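Local structure of cytochrome c-552 (Thiobacillus ferrooxidans, 1H1O) at residues R25-P33 against Q139-Q147. The protein is a diheme, high-potential cytochrome c of the periplasm that carries electrons between redox partners through two covalently bound hemes. Sequence-based numbering, arbitrary orientation.
Sequences RDTLYPIVP and QRYGYIIQQ. With HEM (protoporphyrin IX containing Fe), chain D.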
# COMPACT_ATOMS: atom_id res chain seq x y z
N ARG A 25 13.87 8.39 8.59
CA ARG A 25 13.84 8.77 7.18
C ARG A 25 12.72 8.05 6.42
O ARG A 25 12.60 6.83 6.48
CB ARG A 25 15.19 8.46 6.52
CG ARG A 25 15.31 8.98 5.10
CD ARG A 25 16.67 8.67 4.48
NE ARG A 25 16.77 7.29 4.03
CZ ARG A 25 16.93 6.23 4.83
NH1 ARG A 25 17.01 6.39 6.14
NH2 ARG A 25 17.01 5.02 4.31
N ASP A 26 11.92 8.82 5.69
CA ASP A 26 10.81 8.27 4.91
C ASP A 26 11.39 7.30 3.86
O ASP A 26 12.59 6.99 3.90
CB ASP A 26 10.07 9.43 4.22
CG ASP A 26 8.66 9.05 3.79
OD1 ASP A 26 8.23 7.91 4.06
OD2 ASP A 26 7.98 9.90 3.18
N THR A 27 10.56 6.82 2.94
CA THR A 27 11.04 5.91 1.90
C THR A 27 11.75 6.79 0.87
O THR A 27 11.53 7.98 0.83
CB THR A 27 9.87 5.22 1.19
OG1 THR A 27 9.17 6.20 0.42
CG2 THR A 27 8.93 4.60 2.20
N LEU A 28 12.59 6.19 0.04
CA LEU A 28 13.35 6.95 -0.96
C LEU A 28 12.53 7.78 -1.92
O LEU A 28 12.97 8.85 -2.31
CB LEU A 28 14.26 6.03 -1.78
CG LEU A 28 15.65 5.73 -1.23
CD1 LEU A 28 16.49 5.12 -2.34
CD2 LEU A 28 16.30 7.01 -0.73
N TYR A 29 11.37 7.27 -2.32
CA TYR A 29 10.49 7.99 -3.24
C TYR A 29 9.01 7.71 -2.97
O TYR A 29 8.66 6.70 -2.36
CB TYR A 29 10.77 7.59 -4.69
CG TYR A 29 12.20 7.23 -5.04
CD1 TYR A 29 12.68 5.95 -4.83
CD2 TYR A 29 13.04 8.16 -5.66
CE1 TYR A 29 13.96 5.58 -5.24
CE2 TYR A 29 14.33 7.80 -6.07
CZ TYR A 29 14.78 6.51 -5.85
OH TYR A 29 16.04 6.14 -6.28
N PRO A 30 8.12 8.60 -3.41
CA PRO A 30 6.67 8.40 -3.19
C PRO A 30 6.19 6.99 -3.59
O PRO A 30 5.26 6.45 -2.97
CB PRO A 30 6.06 9.49 -4.05
CG PRO A 30 7.07 10.60 -3.93
CD PRO A 30 8.38 9.88 -4.09
N ILE A 31 6.81 6.40 -4.60
CA ILE A 31 6.42 5.07 -5.06
C ILE A 31 6.93 3.92 -4.20
O ILE A 31 6.61 2.77 -4.46
CB ILE A 31 6.90 4.80 -6.48
CG1 ILE A 31 8.39 5.16 -6.58
CG2 ILE A 31 6.03 5.55 -7.46
CD1 ILE A 31 9.06 4.71 -7.85
N VAL A 32 7.75 4.23 -3.20
CA VAL A 32 8.23 3.18 -2.31
C VAL A 32 7.33 3.32 -1.10
O VAL A 32 7.35 4.32 -0.41
CB VAL A 32 9.69 3.38 -1.87
CG1 VAL A 32 10.07 2.27 -0.90
CG2 VAL A 32 10.61 3.33 -3.07
N PRO A 33 6.52 2.29 -0.85
CA PRO A 33 5.60 2.35 0.29
C PRO A 33 6.28 2.21 1.62
O PRO A 33 7.32 1.55 1.75
CB PRO A 33 4.66 1.19 0.01
CG PRO A 33 5.60 0.16 -0.53
CD PRO A 33 6.48 0.97 -1.49
N GLN A 139 0.02 5.55 4.52
CA GLN A 139 0.77 5.16 3.35
C GLN A 139 1.06 6.41 2.53
O GLN A 139 0.35 7.41 2.63
CB GLN A 139 -0.03 4.15 2.52
CG GLN A 139 0.76 3.52 1.38
CD GLN A 139 2.14 3.07 1.83
OE1 GLN A 139 3.08 3.86 1.89
NE2 GLN A 139 2.26 1.79 2.17
N ARG A 140 2.12 6.35 1.73
CA ARG A 140 2.51 7.49 0.89
C ARG A 140 1.45 7.77 -0.17
O ARG A 140 0.84 6.85 -0.72
CB ARG A 140 3.86 7.23 0.23
CG ARG A 140 4.95 6.80 1.20
CD ARG A 140 6.33 7.25 0.75
NE ARG A 140 6.32 8.67 0.42
CZ ARG A 140 7.40 9.37 0.08
NH1 ARG A 140 8.59 8.76 0.01
NH2 ARG A 140 7.30 10.66 -0.21
N TYR A 141 1.26 9.05 -0.44
CA TYR A 141 0.29 9.53 -1.39
C TYR A 141 0.49 8.97 -2.81
O TYR A 141 -0.42 8.37 -3.40
CB TYR A 141 0.38 11.05 -1.40
CG TYR A 141 -0.45 11.75 -2.42
CD1 TYR A 141 -1.83 11.83 -2.29
CD2 TYR A 141 0.15 12.36 -3.50
CE1 TYR A 141 -2.60 12.53 -3.22
CE2 TYR A 141 -0.60 13.06 -4.44
CZ TYR A 141 -1.97 13.13 -4.29
OH TYR A 141 -2.70 13.81 -5.24
N GLY A 142 1.69 9.17 -3.34
CA GLY A 142 1.99 8.69 -4.67
C GLY A 142 1.87 7.18 -4.70
O GLY A 142 1.36 6.62 -5.67
N TYR A 143 2.31 6.51 -3.65
CA TYR A 143 2.25 5.07 -3.64
C TYR A 143 0.83 4.56 -3.79
O TYR A 143 0.57 3.62 -4.54
CB TYR A 143 2.84 4.49 -2.37
CG TYR A 143 2.81 2.98 -2.40
CD1 TYR A 143 3.71 2.25 -3.18
CD2 TYR A 143 1.84 2.29 -1.67
CE1 TYR A 143 3.64 0.86 -3.24
CE2 TYR A 143 1.76 0.90 -1.73
CZ TYR A 143 2.66 0.19 -2.50
OH TYR A 143 2.57 -1.18 -2.53
N ILE A 144 -0.10 5.17 -3.06
CA ILE A 144 -1.50 4.77 -3.13
C ILE A 144 -2.03 4.96 -4.55
O ILE A 144 -2.59 4.04 -5.16
CB ILE A 144 -2.34 5.58 -2.14
CG1 ILE A 144 -1.93 5.20 -0.72
CG2 ILE A 144 -3.84 5.35 -2.40
CD1 ILE A 144 -2.62 5.99 0.33
N ILE A 145 -1.82 6.16 -5.08
CA ILE A 145 -2.26 6.48 -6.44
C ILE A 145 -1.65 5.49 -7.43
O ILE A 145 -2.33 5.01 -8.34
CB ILE A 145 -1.81 7.88 -6.84
CG1 ILE A 145 -2.46 8.90 -5.90
CG2 ILE A 145 -2.16 8.15 -8.32
CD1 ILE A 145 -2.08 10.33 -6.18
N GLN A 146 -0.38 5.18 -7.24
CA GLN A 146 0.30 4.25 -8.13
C GLN A 146 -0.32 2.86 -8.07
O GLN A 146 -0.47 2.20 -9.09
CB GLN A 146 1.78 4.14 -7.78
CG GLN A 146 2.53 3.19 -8.70
CD GLN A 146 2.37 3.59 -10.17
OE1 GLN A 146 1.46 3.12 -10.87
NE2 GLN A 146 3.23 4.49 -10.62
N GLN A 147 -0.65 2.41 -6.88
CA GLN A 147 -1.24 1.09 -6.76
C GLN A 147 -2.66 1.09 -7.33
O GLN A 147 -3.07 0.14 -7.97
CB GLN A 147 -1.19 0.62 -5.32
CG GLN A 147 0.24 0.60 -4.78
CD GLN A 147 1.16 -0.18 -5.70
OE1 GLN A 147 2.28 0.26 -6.02
NE2 GLN A 147 0.70 -1.34 -6.14
CHA HEM D . 7.24 -2.57 -2.07
CHB HEM D . 9.31 -5.38 1.23
CHC HEM D . 13.64 -3.88 -0.25
CHD HEM D . 11.60 -1.00 -3.45
C1A HEM D . 7.41 -3.48 -1.02
C2A HEM D . 6.34 -4.18 -0.34
C3A HEM D . 6.93 -4.98 0.60
C4A HEM D . 8.35 -4.75 0.47
CMA HEM D . 6.30 -5.93 1.59
CAA HEM D . 4.87 -4.04 -0.65
CBA HEM D . 4.17 -3.01 0.27
CGA HEM D . 2.79 -2.82 0.00
O1A HEM D . 2.25 -1.84 0.63
O2A HEM D . 2.12 -3.52 -0.78
C1B HEM D . 10.67 -5.21 1.11
C2B HEM D . 11.63 -5.93 1.90
C3B HEM D . 12.86 -5.54 1.47
C4B HEM D . 12.63 -4.54 0.43
CMB HEM D . 11.25 -6.94 2.97
CAB HEM D . 14.23 -6.00 1.91
CBB HEM D . 14.51 -7.51 1.69
C1C HEM D . 13.47 -2.96 -1.24
C2C HEM D . 14.55 -2.29 -1.94
C3C HEM D . 13.94 -1.49 -2.85
C4C HEM D . 12.54 -1.65 -2.69
CMC HEM D . 16.00 -2.54 -1.64
CAC HEM D . 14.57 -0.55 -3.90
CBC HEM D . 15.55 -1.27 -4.87
C1D HEM D . 10.23 -1.17 -3.35
C2D HEM D . 9.28 -0.48 -4.21
C3D HEM D . 8.08 -0.94 -3.84
C4D HEM D . 8.28 -1.88 -2.74
CMD HEM D . 9.67 0.51 -5.29
CAD HEM D . 6.73 -0.63 -4.41
CBD HEM D . 6.70 -1.50 -5.77
CGD HEM D . 5.43 -1.82 -6.29
O1D HEM D . 4.66 -0.90 -6.60
O2D HEM D . 5.08 -3.02 -6.49
NA HEM D . 8.62 -3.83 -0.52
NB HEM D . 11.29 -4.36 0.21
NC HEM D . 12.24 -2.54 -1.72
ND HEM D . 9.60 -2.00 -2.47
FE HEM D . 10.44 -3.15 -1.11
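R140 reaches T27 and D26 because its chain runs out from the N-cap position with CG beside the backbone N (chi1 -51°) and then kinks at chi3 (50°), which lays the guanidinium inside the 25-33 loop. T27 holds OG1 between its backbone N and carbonyl carbon, and R140 NH1 donates to T27 OG1 at 2.7 Å, almost within the guanidinium plane and close to straight at 166°. The flat group is sandwiched: the backbone of P30 lies over one face, while D26 OD2 stands over the other, 3.2 Å from R140 CZ. That salt bridge works through charge alone, since no N-H is aimed at the oxygen; D26 OD1 has a second ionic partner in R34. Further back along the side chain, R140 CD rests 3.3 Å from V32 O.

The other half of the contact is Y143. P33 CB makes a CH-pi contact over one ring face, P33 CD lies 3.3 Å from Y143 CE1, and I31 O comes up to the ring edge at CD1. The bent Q139 chain brings NE2 to 3.3 Å from P33 CB; its OE1 accepts the backbone N-H of R140 on a lone pair, and that of R34. G142 lets the helix backbone come close to P30, their CA atoms 4.9 Å apart. Y143 OH hydrogen-bonds a propionate of the second domain's heme and lies 3.0 Å from HEM O2A of the first domain's, whose other propionate arm meets P33 CD at HEM CAD; Y143 thus lines both heme pockets, P33 the first.

This is the interface between the two cytochrome c domains: the loop between helices 17-20 and 40-51 of one meets the start of helix 141-153 of the other, whose far side packs on helix 170-182, while helix 58-63 touches I31 and Q146.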